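Local atomic coordinates of possible adhesin (Caldicellulosiruptor kronotskyensis, PDB entry 4WA0), a protein that probably mediates attachment of the bacterium to cellulose as a tapirin, this chain being its C-terminal beta-helix domain with a bound magnesium ion. Residues 10-16 against 29-35; 61-66 against 327-331; 67-73 against 91-97; 174-180 against 196-202; 257-261 against 339-344. One frame throughout, in Å; residues are numbered along the deposited sequence.

Contact 1: 10-16 against 29-35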
# COMPACT_ATOMS: atom_id res chain seq x y z
N TYR A 10 0.62 7.43 -9.75
CA TYR A 10 0.01 6.76 -8.65
C TYR A 10 -1.47 6.56 -8.89
O TYR A 10 -2.14 7.49 -9.33
CB TYR A 10 0.24 7.54 -7.33
CG TYR A 10 1.66 7.30 -6.84
CD1 TYR A 10 2.68 8.06 -7.33
CD2 TYR A 10 1.96 6.29 -5.96
CE1 TYR A 10 3.98 7.84 -6.95
CE2 TYR A 10 3.27 6.06 -5.54
CZ TYR A 10 4.27 6.85 -6.07
OH TYR A 10 5.61 6.68 -5.76
N ALA A 11 -1.95 5.38 -8.59
CA ALA A 11 -3.38 5.13 -8.57
C ALA A 11 -4.02 5.99 -7.47
O ALA A 11 -5.12 6.61 -7.63
CB ALA A 11 -3.66 3.71 -8.32
N ILE A 12 -3.34 5.99 -6.31
CA ILE A 12 -3.77 6.79 -5.17
C ILE A 12 -2.50 7.46 -4.59
O ILE A 12 -1.56 6.76 -4.16
CB ILE A 12 -4.47 5.98 -4.08
CG1 ILE A 12 -5.69 5.24 -4.61
CG2 ILE A 12 -4.89 6.87 -2.93
CD1 ILE A 12 -6.25 4.27 -3.65
N PHE A 13 -2.47 8.78 -4.60
CA PHE A 13 -1.38 9.55 -4.00
C PHE A 13 -1.95 10.41 -2.87
O PHE A 13 -2.87 11.20 -3.08
CB PHE A 13 -0.69 10.38 -5.05
CG PHE A 13 0.44 11.19 -4.50
CD1 PHE A 13 0.19 12.41 -3.83
CD2 PHE A 13 1.74 10.74 -4.66
CE1 PHE A 13 1.27 13.08 -3.28
CE2 PHE A 13 2.80 11.42 -4.12
CZ PHE A 13 2.56 12.60 -3.44
N SER A 14 -1.43 10.30 -1.66
CA SER A 14 -1.85 11.13 -0.56
C SER A 14 -0.66 11.86 0.05
O SER A 14 0.28 11.23 0.59
CB SER A 14 -2.51 10.25 0.49
OG SER A 14 -3.03 10.99 1.60
N LYS A 15 -0.73 13.18 0.05
CA LYS A 15 0.38 14.01 0.63
C LYS A 15 0.60 13.66 2.08
O LYS A 15 1.75 13.52 2.51
CB LYS A 15 0.20 15.50 0.41
CG LYS A 15 1.23 16.42 1.16
CD LYS A 15 0.90 17.90 0.87
CE LYS A 15 0.73 18.72 2.16
NZ LYS A 15 -0.21 19.89 1.96
N GLY A 16 -0.49 13.54 2.86
CA GLY A 16 -0.48 13.28 4.26
C GLY A 16 -1.06 11.88 4.52
O GLY A 16 -1.12 11.04 3.61
N GLY A 29 -0.71 0.79 -11.31
CA GLY A 29 -0.16 1.94 -10.63
C GLY A 29 0.49 1.65 -9.30
O GLY A 29 0.66 0.52 -8.93
N SER A 30 0.69 2.70 -8.54
CA SER A 30 1.26 2.62 -7.18
C SER A 30 0.37 3.36 -6.19
O SER A 30 -0.52 4.15 -6.58
CB SER A 30 2.64 3.20 -7.21
OG SER A 30 3.50 2.33 -7.92
N VAL A 31 0.59 3.13 -4.90
CA VAL A 31 -0.17 3.81 -3.85
C VAL A 31 0.89 4.44 -2.90
O VAL A 31 1.85 3.75 -2.46
CB VAL A 31 -1.02 2.84 -3.04
CG1 VAL A 31 -1.65 3.47 -1.82
CG2 VAL A 31 -2.09 2.21 -3.90
N TYR A 32 0.68 5.71 -2.53
CA TYR A 32 1.57 6.44 -1.66
C TYR A 32 0.87 7.26 -0.62
O TYR A 32 -0.08 7.96 -0.93
CB TYR A 32 2.42 7.39 -2.52
CG TYR A 32 3.23 8.42 -1.74
CD1 TYR A 32 2.70 9.65 -1.35
CD2 TYR A 32 4.56 8.17 -1.42
CE1 TYR A 32 3.45 10.58 -0.64
CE2 TYR A 32 5.30 9.10 -0.65
CZ TYR A 32 4.74 10.28 -0.28
OH TYR A 32 5.50 11.22 0.46
N SER A 33 1.38 7.19 0.61
CA SER A 33 0.91 8.08 1.69
C SER A 33 2.13 8.75 2.32
O SER A 33 3.09 8.09 2.69
CB SER A 33 0.20 7.35 2.74
OG SER A 33 -0.16 8.34 3.71
N GLY A 34 2.11 10.06 2.40
CA GLY A 34 3.19 10.83 3.08
C GLY A 34 3.09 10.80 4.61
O GLY A 34 3.97 11.24 5.30
N GLY A 35 2.01 10.27 5.14
CA GLY A 35 1.86 10.02 6.56
C GLY A 35 1.43 8.62 6.84
O GLY A 35 1.73 7.68 6.02
O HOH W 1 4.03 13.58 1.03
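At the apolar centre Tyr10, Phe13 and Tyr32 form a three-cornered cluster in which Tyr32 meets both of the others: its ring runs nearly parallel to that of Phe13 (planes at 14°, centroids 4.6 Å apart) but is slid sideways, so overlap is slight, while its edge points at the face of Tyr10 in a T-shaped pair with centroids 6.0 Å apart. Tyr10 CE2 also packs 3.4 Å from Tyr32 CB. On the other face of the sheet Ile12 and Val31 sit side by side, with Ile323 of strand 320-325 packing against Ile12 across the interior. Such like-on-like stacking of parallel strands, each turn adding one strand to this sheet, is the signature of a beta-helix. Backbone bonds set the register: Tyr32 N to Ile12 O (3.0 Å), Ser14 N to Tyr32 O (2.8 Å) and Gly34 N to Ser14 O (2.8 Å). Toward the strands' C-terminal ends the chemistry turns polar. Ser33 OG donates to Gly16 O (2.9 Å) and accepts from Gly35 N (3.2 Å), forming an ST turn. Gly34 fits where a CB would clash with Lys15 O, and one water joins Lys15 O (2.7 Å) to Tyr32 OH (2.8 Å).

Contact 2: 61-66 against 327-331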
# COMPACT_ATOMS: atom_id res chain seq x y z
N ASP A 61 -11.94 -7.21 8.92
CA ASP A 61 -13.36 -6.85 9.21
C ASP A 61 -14.17 -8.12 8.84
O ASP A 61 -14.16 -8.57 7.67
CB ASP A 61 -13.83 -5.67 8.39
CG ASP A 61 -15.27 -5.22 8.73
OD1 ASP A 61 -16.02 -6.04 9.20
OD2 ASP A 61 -15.60 -4.03 8.47
N SER A 62 -14.78 -8.73 9.85
CA SER A 62 -15.52 -9.97 9.72
C SER A 62 -16.95 -9.84 9.18
O SER A 62 -17.60 -10.87 8.90
CB SER A 62 -15.56 -10.70 11.04
OG SER A 62 -16.21 -9.92 11.97
N ASP A 63 -17.42 -8.62 9.03
CA ASP A 63 -18.76 -8.39 8.40
C ASP A 63 -18.85 -9.20 7.12
O ASP A 63 -17.92 -9.28 6.30
CB ASP A 63 -19.04 -6.92 8.18
CG ASP A 63 -20.52 -6.63 7.85
OD1 ASP A 63 -20.98 -6.96 6.74
OD2 ASP A 63 -21.17 -6.05 8.75
N SER A 64 -19.95 -9.89 6.93
CA SER A 64 -20.11 -10.71 5.72
C SER A 64 -20.10 -9.91 4.39
O SER A 64 -19.90 -10.50 3.34
CB SER A 64 -21.34 -11.61 5.83
OG SER A 64 -22.47 -10.78 5.92
N ARG A 65 -20.26 -8.59 4.46
CA ARG A 65 -20.19 -7.72 3.28
C ARG A 65 -18.77 -7.36 2.95
O ARG A 65 -18.53 -6.68 1.96
CB ARG A 65 -20.99 -6.46 3.53
CG ARG A 65 -22.51 -6.75 3.57
CD ARG A 65 -23.29 -5.58 4.13
NE ARG A 65 -22.98 -5.33 5.50
CZ ARG A 65 -23.44 -4.31 6.19
NH1 ARG A 65 -24.28 -3.43 5.61
NH2 ARG A 65 -23.09 -4.15 7.44
N CYS A 66 -17.86 -7.74 3.87
CA CYS A 66 -16.43 -7.51 3.70
C CYS A 66 -15.80 -8.79 3.16
O CYS A 66 -16.48 -9.70 2.65
CB CYS A 66 -15.79 -7.03 4.98
SG CYS A 66 -14.25 -6.03 4.67
N GLY A 327 -23.05 5.53 1.32
CA GLY A 327 -24.25 4.74 1.02
C GLY A 327 -24.38 3.48 1.89
O GLY A 327 -25.50 3.04 2.16
N ASN A 328 -23.24 2.96 2.39
CA ASN A 328 -23.11 1.62 2.96
C ASN A 328 -21.60 1.50 3.06
O ASN A 328 -20.96 1.63 2.03
CB ASN A 328 -23.66 0.63 1.92
CG ASN A 328 -23.06 -0.77 1.99
OD1 ASN A 328 -22.46 -1.20 2.99
ND2 ASN A 328 -23.25 -1.53 0.89
N PRO A 329 -21.05 1.31 4.27
CA PRO A 329 -19.60 1.37 4.35
C PRO A 329 -18.93 0.31 3.49
O PRO A 329 -17.76 0.45 3.20
CB PRO A 329 -19.28 1.12 5.85
CG PRO A 329 -20.59 0.89 6.55
CD PRO A 329 -21.60 0.66 5.48
N TYR A 330 -19.66 -0.75 3.11
CA TYR A 330 -19.11 -1.83 2.31
C TYR A 330 -19.33 -1.69 0.80
O TYR A 330 -19.02 -2.61 0.06
CB TYR A 330 -19.64 -3.20 2.83
CG TYR A 330 -19.28 -3.42 4.27
CD1 TYR A 330 -17.98 -3.82 4.62
CD2 TYR A 330 -20.16 -3.06 5.29
CE1 TYR A 330 -17.59 -3.93 5.97
CE2 TYR A 330 -19.80 -3.16 6.65
CZ TYR A 330 -18.51 -3.61 6.97
OH TYR A 330 -18.06 -3.62 8.28
N ALA A 331 -19.86 -0.55 0.34
CA ALA A 331 -20.24 -0.39 -1.08
C ALA A 331 -19.07 -0.80 -2.01
O ALA A 331 -19.22 -1.49 -3.03
CB ALA A 331 -20.69 1.06 -1.32
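Loops that leave the coils of a beta-helix can meet outside its wall, and here two type I beta turns, Asp63 to Cys66 and Asn328 to Ala331, do so through a single tyrosine. Three Asx turns shape the two loops: Asp61 OD1 accepts from Asp63 N (2.9 Å), Asp63 OD1 from Arg65 N (2.9 Å) and Asn328 OD1 from Tyr330 N (2.8 Å). Charge pairing stiffens the first loop further, since Arg65 NE and NH2 bind Asp63 OD1 and OD2 at 2.9 and 3.0 Å in a two-pronged salt bridge. Between the segments there is one hydrogen bond, from Tyr330 OH to Asp61 OD2, and at 2.5 Å it is very short; the same carboxylate oxygen also pairs with Lys22 in a salt bridge. Asn23 bridges the two loops, its ND2 donating to the carbonyls of both Arg65 and Tyr330. Van der Waals packing accounts for the remainder. Tyr330 gives up 134 Å² to the 61-66 loop, with Asp63 CB 3.4 Å from its OH and Asp63 OD1 over one face of its ring. The guanidinium of Arg65 presents a face to Tyr330 CE2, which lies 3.5 Å from Arg65 NH2. On the Cys66 flank, SG lies 5.4 Å from the Tyr330 ring centroid at the ring edge, and Cys66 CB approaches Tyr330 CE1 to 3.7 Å.

Contact 3: 67-73 against 91-97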
# COMPACT_ATOMS: atom_id res chain seq x y z
N ARG A 67 -14.49 -8.88 3.29
CA ARG A 67 -13.73 -9.95 2.61
C ARG A 67 -12.30 -9.88 3.11
O ARG A 67 -11.95 -9.08 3.98
CB ARG A 67 -13.78 -9.82 1.10
CG ARG A 67 -13.07 -8.59 0.57
CD ARG A 67 -13.47 -8.25 -0.89
NE ARG A 67 -12.76 -7.06 -1.27
CZ ARG A 67 -12.83 -6.47 -2.43
NH1 ARG A 67 -13.64 -6.96 -3.36
NH2 ARG A 67 -12.10 -5.41 -2.68
N ASP A 68 -11.47 -10.77 2.60
CA ASP A 68 -10.07 -10.88 3.05
C ASP A 68 -9.30 -9.76 2.34
O ASP A 68 -9.77 -9.23 1.35
CB ASP A 68 -9.46 -12.22 2.66
CG ASP A 68 -10.04 -13.42 3.46
OD1 ASP A 68 -10.40 -13.27 4.62
OD2 ASP A 68 -10.07 -14.53 2.87
N ASN A 69 -8.10 -9.47 2.84
CA ASN A 69 -7.17 -8.57 2.17
C ASN A 69 -6.31 -9.44 1.31
O ASN A 69 -5.77 -10.48 1.79
CB ASN A 69 -6.34 -7.86 3.20
CG ASN A 69 -7.16 -7.01 4.13
OD1 ASN A 69 -7.96 -6.16 3.71
ND2 ASN A 69 -7.01 -7.27 5.45
N ASN A 70 -6.10 -8.99 0.11
CA ASN A 70 -5.22 -9.70 -0.83
C ASN A 70 -4.39 -8.65 -1.59
O ASN A 70 -4.82 -8.04 -2.56
CB ASN A 70 -6.10 -10.48 -1.76
CG ASN A 70 -5.34 -11.43 -2.63
OD1 ASN A 70 -4.22 -11.76 -2.33
ND2 ASN A 70 -6.04 -12.01 -3.63
N ILE A 71 -3.16 -8.45 -1.11
CA ILE A 71 -2.35 -7.30 -1.48
C ILE A 71 -1.17 -7.87 -2.23
O ILE A 71 -0.37 -8.59 -1.64
CB ILE A 71 -1.97 -6.48 -0.25
CG1 ILE A 71 -3.24 -5.81 0.34
CG2 ILE A 71 -0.89 -5.49 -0.58
CD1 ILE A 71 -3.05 -5.25 1.68
N VAL A 72 -1.06 -7.53 -3.51
CA VAL A 72 0.06 -7.98 -4.30
C VAL A 72 0.76 -6.76 -4.84
O VAL A 72 0.11 -5.87 -5.40
CB VAL A 72 -0.41 -8.88 -5.49
CG1 VAL A 72 0.72 -9.19 -6.42
CG2 VAL A 72 -1.17 -10.12 -4.99
N VAL A 73 2.07 -6.70 -4.56
CA VAL A 73 2.92 -5.56 -4.83
C VAL A 73 4.10 -6.08 -5.63
O VAL A 73 4.89 -6.90 -5.14
CB VAL A 73 3.35 -4.86 -3.54
CG1 VAL A 73 4.25 -3.68 -3.88
CG2 VAL A 73 2.13 -4.40 -2.69
N ARG A 91 -10.80 -13.77 9.33
CA ARG A 91 -10.31 -13.16 8.13
C ARG A 91 -8.83 -13.45 7.89
O ARG A 91 -8.07 -13.77 8.80
CB ARG A 91 -10.55 -11.63 8.18
CG ARG A 91 -11.96 -11.20 8.09
CD ARG A 91 -12.53 -11.60 6.74
NE ARG A 91 -13.90 -11.12 6.55
CZ ARG A 91 -14.81 -11.76 5.87
NH1 ARG A 91 -14.51 -12.95 5.35
NH2 ARG A 91 -16.00 -11.21 5.70
N SER A 92 -8.42 -13.29 6.63
CA SER A 92 -7.02 -13.41 6.26
C SER A 92 -6.49 -12.11 5.68
O SER A 92 -7.23 -11.32 5.07
CB SER A 92 -6.81 -14.54 5.24
OG SER A 92 -7.05 -15.80 5.84
N THR A 93 -5.20 -11.89 5.90
CA THR A 93 -4.43 -10.81 5.27
C THR A 93 -3.30 -11.42 4.49
O THR A 93 -2.33 -11.91 5.06
CB THR A 93 -3.91 -9.80 6.30
OG1 THR A 93 -5.03 -9.08 6.81
CG2 THR A 93 -3.01 -8.72 5.65
N ASN A 94 -3.45 -11.47 3.18
CA ASN A 94 -2.42 -12.06 2.35
C ASN A 94 -1.62 -10.98 1.63
O ASN A 94 -2.23 -10.05 1.08
CB ASN A 94 -3.07 -12.91 1.32
CG ASN A 94 -3.95 -13.96 1.98
OD1 ASN A 94 -3.47 -14.73 2.79
ND2 ASN A 94 -5.25 -13.94 1.69
N ILE A 95 -0.31 -11.06 1.69
CA ILE A 95 0.56 -10.00 1.15
C ILE A 95 1.62 -10.71 0.38
O ILE A 95 2.31 -11.53 0.95
CB ILE A 95 1.20 -9.11 2.18
CG1 ILE A 95 0.17 -8.49 3.14
CG2 ILE A 95 1.98 -8.04 1.50
CD1 ILE A 95 0.73 -7.55 4.17
N ASP A 96 1.81 -10.35 -0.88
CA ASP A 96 2.85 -10.96 -1.70
C ASP A 96 3.60 -9.83 -2.38
O ASP A 96 2.98 -9.17 -3.25
CB ASP A 96 2.17 -11.88 -2.71
CG ASP A 96 3.14 -12.69 -3.51
OD1 ASP A 96 4.12 -12.09 -3.99
OD2 ASP A 96 2.87 -13.92 -3.74
N ALA A 97 4.84 -9.54 -1.92
CA ALA A 97 5.67 -8.44 -2.37
C ALA A 97 7.03 -8.89 -2.79
O ALA A 97 7.59 -9.79 -2.19
CB ALA A 97 5.81 -7.32 -1.33
O HOH W 2 -12.40 -14.86 5.74
O HOH W 3 4.63 -9.79 -5.73
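Successive coils of a parallel beta-helix are joined chiefly by their backbones, and strands 69-73 and 93-97 illustrate the rule in exact one-to-one register, 4.8 Å apart with their directions only 5° from parallel. Donors and acceptors alternate between the two strands: Asn69 N binds Ser92 O (3.0 Å), Asn94 N binds Asn69 O (2.9 Å), Ile71 N binds Asn94 O (2.9 Å), Asp96 N binds Ile71 O (2.9 Å) and Val73 N binds Asp96 O (2.9 Å). Asn70 and Val72 turn their backbone polar groups to the preceding coil, Asn70 bonding with Ala43 and Phe45, Val72 with Phe45 and Ile47. Ile71 and Ile95 turn inward onto Ile58, and beside them the buried Asn69 is well provided for: its ND2 donates to Thr93 OG1 (3.0 Å) and to Asn59 O, while its OD1 accepts from Ala43 N. Thr93 OG1 also meets Gln60 NE2. On the outer face, Asn94 OD1 takes the amide of Ser113 in the next coil. Where regular pairing ends, a side chain replaces the backbone acceptor, with Ser92 N donating to Asp68 OD1 (2.8 Å). Arg91 makes no salt bridge with that carboxylate; its NE and NH2 serve the carbonyls of Asp61 and Asp63, and a water spans the remaining gap, 2.9 Å from Arg91 NH1 and 2.8 Å from Asp68 OD1.

Contact 4: 174-180 against 196-202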
# COMPACT_ATOMS: atom_id res chain seq x y z
N ARG A 174 6.69 -22.68 14.39
CA ARG A 174 7.76 -23.40 13.66
C ARG A 174 8.51 -22.44 12.79
O ARG A 174 7.92 -21.45 12.31
CB ARG A 174 7.23 -24.49 12.71
CG ARG A 174 6.74 -25.75 13.39
CD ARG A 174 6.41 -26.80 12.30
NE ARG A 174 5.34 -26.35 11.41
CZ ARG A 174 5.01 -26.92 10.26
NH1 ARG A 174 5.66 -28.01 9.82
NH2 ARG A 174 4.00 -26.39 9.54
N LEU A 175 9.79 -22.73 12.64
CA LEU A 175 10.62 -22.07 11.62
C LEU A 175 11.12 -23.22 10.74
O LEU A 175 11.71 -24.20 11.28
CB LEU A 175 11.76 -21.23 12.19
CG LEU A 175 12.82 -20.82 11.14
CD1 LEU A 175 12.27 -19.74 10.32
CD2 LEU A 175 14.05 -20.26 11.84
N ILE A 176 10.85 -23.13 9.42
CA ILE A 176 11.18 -24.19 8.48
C ILE A 176 12.25 -23.72 7.52
O ILE A 176 12.09 -22.64 6.89
CB ILE A 176 9.92 -24.61 7.71
CG1 ILE A 176 8.85 -25.05 8.70
CG2 ILE A 176 10.29 -25.70 6.68
CD1 ILE A 176 7.44 -24.61 8.36
N LEU A 177 13.35 -24.48 7.41
CA LEU A 177 14.37 -24.20 6.39
C LEU A 177 14.25 -25.23 5.27
O LEU A 177 14.20 -26.42 5.53
CB LEU A 177 15.77 -24.27 6.90
CG LEU A 177 16.36 -23.09 7.63
CD1 LEU A 177 15.73 -22.99 9.00
CD2 LEU A 177 17.88 -23.14 7.75
N GLU A 178 14.07 -24.75 4.03
CA GLU A 178 14.12 -25.68 2.90
C GLU A 178 15.56 -25.90 2.49
O GLU A 178 16.51 -25.25 2.98
CB GLU A 178 13.34 -25.15 1.71
CG GLU A 178 11.87 -24.98 1.99
CD GLU A 178 11.07 -24.56 0.73
OE1 GLU A 178 11.68 -24.08 -0.31
OE2 GLU A 178 9.84 -24.73 0.84
N ASN A 179 15.76 -26.83 1.56
CA ASN A 179 17.12 -27.19 1.11
C ASN A 179 17.96 -25.99 0.68
O ASN A 179 17.53 -25.18 -0.13
CB ASN A 179 16.94 -28.14 -0.09
CG ASN A 179 18.23 -28.76 -0.56
OD1 ASN A 179 18.92 -28.19 -1.41
ND2 ASN A 179 18.55 -29.90 -0.03
N GLY A 180 19.17 -25.88 1.21
CA GLY A 180 20.12 -24.83 0.87
C GLY A 180 19.84 -23.48 1.45
O GLY A 180 20.67 -22.55 1.28
N SER A 196 12.10 -26.05 17.79
CA SER A 196 11.02 -25.61 16.94
C SER A 196 11.46 -25.28 15.51
O SER A 196 10.63 -24.88 14.71
CB SER A 196 10.33 -24.39 17.54
OG SER A 196 9.77 -24.66 18.77
N ILE A 197 12.72 -25.53 15.21
CA ILE A 197 13.27 -25.30 13.89
C ILE A 197 13.23 -26.65 13.20
O ILE A 197 13.68 -27.66 13.77
CB ILE A 197 14.70 -24.73 13.94
CG1 ILE A 197 14.73 -23.37 14.64
CG2 ILE A 197 15.26 -24.64 12.50
CD1 ILE A 197 16.14 -22.90 14.89
N GLN A 198 12.69 -26.68 11.98
CA GLN A 198 12.68 -27.86 11.12
C GLN A 198 13.60 -27.59 9.94
O GLN A 198 13.21 -26.85 9.04
CB GLN A 198 11.27 -28.04 10.63
CG GLN A 198 10.95 -29.33 9.90
CD GLN A 198 9.58 -29.23 9.31
OE1 GLN A 198 9.43 -29.21 8.06
NE2 GLN A 198 8.56 -29.04 10.19
N ASN A 199 14.78 -28.19 9.96
CA ASN A 199 15.86 -27.87 9.02
C ASN A 199 15.90 -28.97 8.02
O ASN A 199 16.46 -30.07 8.31
CB ASN A 199 17.19 -27.74 9.73
CG ASN A 199 18.31 -27.30 8.80
OD1 ASN A 199 18.03 -26.99 7.63
ND2 ASN A 199 19.54 -27.19 9.31
N ASN A 200 15.33 -28.70 6.85
CA ASN A 200 15.25 -29.71 5.76
C ASN A 200 16.36 -29.53 4.75
O ASN A 200 16.11 -29.22 3.57
CB ASN A 200 13.89 -29.62 5.11
CG ASN A 200 12.76 -29.95 6.05
OD1 ASN A 200 12.87 -30.81 6.93
ND2 ASN A 200 11.68 -29.19 5.92
N GLY A 201 17.60 -29.72 5.19
CA GLY A 201 18.76 -29.59 4.32
C GLY A 201 19.32 -28.18 4.11
O GLY A 201 20.03 -27.93 3.12
N GLY A 202 18.99 -27.26 5.02
CA GLY A 202 19.61 -25.96 5.05
C GLY A 202 20.72 -25.90 6.08
O GLY A 202 21.22 -26.96 6.58
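At Arg174 the strand 174-177 begins to pair with 197-199, the last strand of its sheet; Arg174 CA makes a CA-H...O contact with Ser196 O at 3.4 Å. Leu175 N donates to that same Ser196 O (3.1 Å), and Leu175 O receives Gln198 N (2.8 Å), while its side chain turns inward and CD2 lies 4.2 Å from Ile197 CG1. Ile176 points outward, where its CG2 touches Gln198 OE1 (3.9 Å) and Asn200 ND2 (3.8 Å), two atoms of amides hydrogen-bonded to each other. Leu177 restores the inward pattern: Leu177 N binds Gln198 O (2.9 Å), Leu177 O accepts from Asn200 N (2.9 Å), and CD1 packs 3.9 Å from Ile197 CG2, with Ile204 completing the apolar cluster. From Glu178 the regular pairing lapses, and its carboxylate pairs with Lys157 of an earlier coil. After Asn179, Gly180 N regains a bond to Gly201 O (2.9 Å); a CB on Gly201 would clash with Asn179 ND2 and jam against the preceding carbonyl. This chemistry suits a terminal beta-helix coil: Leu175, Leu177 and Ile197 fill the interior, Asn199 shares their face with OD1 accepting from Gly202 N, and Ile176 lies outside against the Gln198-Asn200 amides.

Contact 5: 257-261 against 339-344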
# COMPACT_ATOMS: atom_id res chain seq x y z
N PRO A 257 -13.17 9.92 -23.35
CA PRO A 257 -12.50 11.13 -22.94
C PRO A 257 -11.90 11.03 -21.56
O PRO A 257 -12.22 10.08 -20.77
CB PRO A 257 -13.63 12.13 -22.95
CG PRO A 257 -14.78 11.35 -22.57
CD PRO A 257 -14.64 10.03 -23.25
N GLN A 258 -10.95 11.90 -21.31
CA GLN A 258 -10.34 12.01 -20.01
C GLN A 258 -10.88 13.25 -19.37
O GLN A 258 -11.14 14.26 -20.04
CB GLN A 258 -8.85 12.17 -20.10
CG GLN A 258 -8.16 11.05 -20.82
CD GLN A 258 -6.86 10.71 -20.21
OE1 GLN A 258 -6.45 11.29 -19.19
NE2 GLN A 258 -6.21 9.66 -20.78
N ILE A 259 -10.98 13.22 -18.05
CA ILE A 259 -11.33 14.49 -17.34
C ILE A 259 -10.67 14.53 -15.96
O ILE A 259 -10.50 13.47 -15.30
CB ILE A 259 -12.84 14.64 -17.31
CG1 ILE A 259 -13.28 16.04 -16.77
CG2 ILE A 259 -13.46 13.53 -16.51
CD1 ILE A 259 -14.75 16.28 -16.98
N VAL A 260 -10.18 15.71 -15.58
CA VAL A 260 -9.74 15.93 -14.23
C VAL A 260 -10.78 16.80 -13.51
O VAL A 260 -11.21 17.83 -14.05
CB VAL A 260 -8.28 16.43 -14.11
CG1 VAL A 260 -8.11 17.73 -14.85
CG2 VAL A 260 -7.84 16.56 -12.67
N ILE A 261 -11.15 16.34 -12.30
CA ILE A 261 -12.00 17.11 -11.39
C ILE A 261 -11.18 17.60 -10.23
O ILE A 261 -10.51 16.79 -9.60
CB ILE A 261 -13.14 16.21 -10.90
CG1 ILE A 261 -13.98 15.64 -12.05
CG2 ILE A 261 -14.13 16.91 -9.99
CD1 ILE A 261 -14.53 16.59 -13.09
N MSE A 339 -2.80 6.34 -16.60
CA MSE A 339 -2.03 7.59 -16.66
C MSE A 339 -2.83 8.65 -17.37
O MSE A 339 -3.43 8.37 -18.42
CB MSE A 339 -0.72 7.38 -17.43
CG MSE A 339 0.09 8.65 -17.63
SE MSE A 339 1.20 9.04 -16.04
CE MSE A 339 2.79 9.43 -17.15
N PRO A 340 -2.86 9.88 -16.82
CA PRO A 340 -3.54 10.93 -17.62
C PRO A 340 -2.85 11.17 -18.94
O PRO A 340 -1.63 10.92 -19.07
CB PRO A 340 -3.49 12.17 -16.73
CG PRO A 340 -2.82 11.79 -15.48
CD PRO A 340 -2.28 10.41 -15.58
N SER A 341 -3.62 11.65 -19.90
CA SER A 341 -3.10 12.03 -21.21
C SER A 341 -2.17 13.24 -21.01
O SER A 341 -2.25 13.96 -20.03
CB SER A 341 -4.21 12.43 -22.14
OG SER A 341 -4.89 13.55 -21.63
N PRO A 342 -1.37 13.57 -22.03
CA PRO A 342 -0.42 14.65 -21.85
C PRO A 342 -1.04 16.04 -21.54
O PRO A 342 -0.54 16.72 -20.61
CB PRO A 342 0.46 14.59 -23.10
CG PRO A 342 0.36 13.14 -23.53
CD PRO A 342 -1.03 12.69 -23.17
N PRO A 343 -2.17 16.38 -22.18
CA PRO A 343 -2.77 17.65 -21.81
C PRO A 343 -3.28 17.66 -20.39
O PRO A 343 -3.22 18.72 -19.74
CB PRO A 343 -3.91 17.80 -22.78
CG PRO A 343 -3.51 17.00 -23.97
CD PRO A 343 -2.76 15.83 -23.41
N ILE A 344 -3.82 16.54 -19.93
CA ILE A 344 -4.31 16.52 -18.55
C ILE A 344 -3.15 16.50 -17.55
O ILE A 344 -3.18 17.22 -16.53
CB ILE A 344 -5.22 15.27 -18.32
CG1 ILE A 344 -6.43 15.31 -19.24
CG2 ILE A 344 -5.55 15.16 -16.86
CD1 ILE A 344 -7.30 16.55 -18.97
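Gln258, Ile344 and Val260 contribute most of the surface buried here, 88, 68 and 33 Å² respectively, and together they seat the start of helix 342-352 against strand 258-263. Gln258 supplies the polar link. Its OE1 accepts a hydrogen bond from Ser341 N (2.9 Å), the backbone amide at the N-cap position, and also lies 3.3 Å from Pro340 CA; its NE2 donates to Gln254. The cap residue itself is held from a second side, since Ser341 OG bonds to Asp251 of the neighbouring strand 247-251. Ile344, in the first turn of the helix, supplies the apolar half of the contact: its CG2 rests 4.1 Å from Val260 CB, and its CG1 reaches to 4.0 Å from Gln258 OE1. Gln258 and Val260, two residues apart on the strand, both direct their CA-to-CB bonds toward the helix, whereas Ile259 between them points away, into the territory of Leu292 and helix 269-280. The arrangement is a helix start packed on the sheet at the end of the beta-helix that carries the magnesium site; Val260 lies about 12 Å, side chain to ion, from the bound magnesium, so the contact lies in the same end of the domain but takes no part in the site. Chemically, then, the helix start is fixed to the strand by one directional bond, from Ser341 N, and by an Ile344-Val260 apolar contact that sets no precise direction.

Overall arrangement
From the N terminus, contact 1 closes a short loop that is one coil of the beta-helix, pairing strands 10-14 and 30-33. Contact 3 does the same for the coil between 67-73 and 91-97, and contact 4 for the coil at the far end; these two share one parallel sheet. Both nest inside the long loop closed by contact 2, which brings the chain after strand 320-325 back to the 61-66 loop and touches contact 3 through Arg91. Contact 5 crosses contact 2 along the chain and ties helix 342-352 to the sheet that also holds contact 1. Contacts 4 and 5, centres about 52 Å apart, lie on opposite sides of the domain's centre.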